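Local coordinates for N-glycosylase/DNA lyase (Methanocaldococcus jannaschii, PDB 3FHF), which belongs to the 8-oxoguanine DNA glycosylase family of the helix-hairpin-helix superfamily, a single-chain, mainly helical DNA repair protein with no strands, at residues D111-F116 against S139-N144. Numbering follows the deposited sequence.
Sequences DIVESF and SHFLRN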
loop_
_atom_site.group_PDB
_atom_site.type_symbol
_atom_site.label_atom_id
_atom_site.label_comp_id
_atom_site.label_asym_id
_atom_site.label_seq_id
_atom_site.Cartn_x
_atom_site.Cartn_y
_atom_site.Cartn_z
ATOM N N ASP A 111 12.523 12.315 -6.459
ATOM C CA ASP A 111 13.924 12.290 -6.866
ATOM C C ASP A 111 14.734 11.312 -6.017
ATOM O O ASP A 111 15.616 10.631 -6.524
ATOM C CB ASP A 111 14.541 13.686 -6.760
ATOM C CG ASP A 111 13.801 14.706 -7.590
ATOM O OD1 ASP A 111 13.389 14.368 -8.720
ATOM O OD2 ASP A 111 13.638 15.847 -7.116
ATOM N N ILE A 112 14.434 11.252 -4.724
ATOM C CA ILE A 112 15.135 10.342 -3.826
ATOM C C ILE A 112 14.825 8.893 -4.193
ATOM O O ILE A 112 15.730 8.080 -4.381
ATOM C CB ILE A 112 14.710 10.554 -2.355
ATOM C CG1 ILE A 112 15.155 11.933 -1.866
ATOM C CG2 ILE A 112 15.310 9.452 -1.480
ATOM C CD1 ILE A 112 14.552 12.339 -0.519
ATOM N N VAL A 113 13.538 8.570 -4.281
ATOM C CA VAL A 113 13.120 7.207 -4.612
ATOM C C VAL A 113 13.654 6.715 -5.961
ATOM O O VAL A 113 14.106 5.577 -6.076
ATOM C CB VAL A 113 11.564 7.085 -4.588
ATOM C CG1 VAL A 113 11.110 5.775 -5.234
ATOM C CG2 VAL A 113 11.069 7.136 -3.146
ATOM N N GLU A 114 13.611 7.567 -6.981
ATOM C CA GLU A 114 14.089 7.157 -8.298
ATOM C C GLU A 114 15.610 7.050 -8.396
ATOM O O GLU A 114 16.132 6.451 -9.337
ATOM C CB GLU A 114 13.561 8.105 -9.376
ATOM C CG GLU A 114 12.047 8.196 -9.421
ATOM C CD GLU A 114 11.534 8.813 -10.712
ATOM O OE1 GLU A 114 12.042 9.885 -11.118
ATOM O OE2 GLU A 114 10.613 8.222 -11.316
ATOM N N SER A 115 16.321 7.610 -7.423
ATOM C CA SER A 115 17.779 7.558 -7.445
ATOM C C SER A 115 18.289 6.154 -7.137
ATOM O O SER A 115 19.372 5.774 -7.573
ATOM C CB SER A 115 18.366 8.548 -6.428
ATOM O OG SER A 115 18.218 8.069 -5.099
ATOM N N PHE A 116 17.507 5.382 -6.388
ATOM C CA PHE A 116 17.914 4.026 -6.028
ATOM C C PHE A 116 17.902 3.046 -7.195
ATOM O O PHE A 116 17.191 3.237 -8.182
ATOM C CB PHE A 116 17.032 3.497 -4.894
ATOM C CG PHE A 116 17.269 4.186 -3.580
ATOM C CD1 PHE A 116 18.425 3.938 -2.851
ATOM C CD2 PHE A 116 16.367 5.132 -3.105
ATOM C CE1 PHE A 116 18.685 4.628 -1.664
ATOM C CE2 PHE A 116 16.616 5.823 -1.926
ATOM C CZ PHE A 116 17.781 5.572 -1.205
ATOM N N SER A 139 5.677 -0.267 1.158
ATOM C CA SER A 139 5.251 -1.057 0.019
ATOM C C SER A 139 3.993 -0.447 -0.601
ATOM O O SER A 139 3.858 -0.367 -1.821
ATOM C CB SER A 139 4.955 -2.492 0.465
ATOM O OG SER A 139 6.081 -3.054 1.122
ATOM N N HIS A 140 3.079 -0.022 0.262
ATOM C CA HIS A 140 1.823 0.572 -0.161
ATOM C C HIS A 140 2.131 1.825 -0.989
ATOM O O HIS A 140 1.586 2.021 -2.085
ATOM C CB HIS A 140 0.994 0.918 1.081
ATOM C CG HIS A 140 -0.412 1.335 0.780
ATOM N ND1 HIS A 140 -1.247 1.867 1.739
ATOM C CD2 HIS A 140 -1.136 1.283 -0.363
ATOM C CE1 HIS A 140 -2.426 2.124 1.199
ATOM N NE2 HIS A 140 -2.385 1.778 -0.075
ATOM N N PHE A 141 3.029 2.654 -0.465
ATOM C CA PHE A 141 3.434 3.888 -1.132
ATOM C C PHE A 141 4.055 3.605 -2.504
ATOM O O PHE A 141 3.656 4.191 -3.505
ATOM C CB PHE A 141 4.435 4.648 -0.251
ATOM C CG PHE A 141 5.124 5.790 -0.954
ATOM C CD1 PHE A 141 4.405 6.903 -1.377
ATOM C CD2 PHE A 141 6.485 5.736 -1.213
ATOM C CE1 PHE A 141 5.038 7.953 -2.054
ATOM C CE2 PHE A 141 7.136 6.788 -1.893
ATOM C CZ PHE A 141 6.404 7.895 -2.311
ATOM N N LEU A 142 5.026 2.698 -2.546
ATOM C CA LEU A 142 5.687 2.364 -3.800
ATOM C C LEU A 142 4.711 1.812 -4.838
ATOM O O LEU A 142 4.815 2.122 -6.035
ATOM C CB LEU A 142 6.826 1.381 -3.538
ATOM C CG LEU A 142 7.989 1.993 -2.739
ATOM C CD1 LEU A 142 8.986 0.918 -2.385
ATOM C CD2 LEU A 142 8.668 3.100 -3.559
ATOM N N ARG A 143 3.760 1.001 -4.388
ATOM C CA ARG A 143 2.751 0.448 -5.295
ATOM C C ARG A 143 1.920 1.614 -5.858
ATOM O O ARG A 143 1.689 1.715 -7.073
ATOM C CB ARG A 143 1.826 -0.520 -4.534
ATOM C CG ARG A 143 0.952 -1.460 -5.412
ATOM C CD ARG A 143 -0.204 -0.720 -6.093
ATOM N NE ARG A 143 -1.134 -0.151 -5.119
ATOM C CZ ARG A 143 -2.067 -0.849 -4.477
ATOM N NH1 ARG A 143 -2.203 -2.146 -4.711
ATOM N NH2 ARG A 143 -2.854 -0.254 -3.591
ATOM N N ASN A 144 1.488 2.505 -4.971
ATOM C CA ASN A 144 0.658 3.628 -5.379
ATOM C C ASN A 144 1.321 4.653 -6.306
ATOM O O ASN A 144 0.627 5.450 -6.944
ATOM C CB ASN A 144 0.048 4.292 -4.135
ATOM C CG ASN A 144 -1.110 3.478 -3.565
ATOM O OD1 ASN A 144 -1.279 2.315 -3.907
ATOM N ND2 ASN A 144 -1.906 4.089 -2.702
#
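Val113 reaches across to Phe141 and Leu142 with one methyl for each, and the contact between segments 111-116 and 139-144 is apolar, with only side-chain carbons meeting. Val113 CG2 lies 4.1 Å from Phe141 CE2, near the ring plane, so the methyl meets the rim of the phenyl group rather than a face. The other branch, CG1, sits 4.0 Å from Leu142 CD2, a methyl-to-methyl approach. A chi1 of 167° turns the forked valine so that CG1, opposite the backbone N, meets Leu142, and CG2, opposite the carbonyl carbon, meets Phe141. Only 85 Å² is buried between the segments, and the closest CA pair, Val113 and Leu142, is 8.9 Å apart, evidence of light packing by side-chain ends.

Within segment 139-144, Arg143 grips Asn144 OD1 side-on through NE (2.8 Å, 155° at the hydrogen) and NH2 (3.0 Å, more bent at 136°), the oxygen lying almost in the guanidinium plane. Arg143 NH1 also forms a salt bridge with Asp201.

Helix 119-129 packs Leu126 on Phe141 and Arg123 on Leu142; Tyr147 touches Val113. The arrangement is buried helix-to-helix packing in the all-helical fold of a helix-hairpin-helix DNA glycosylase.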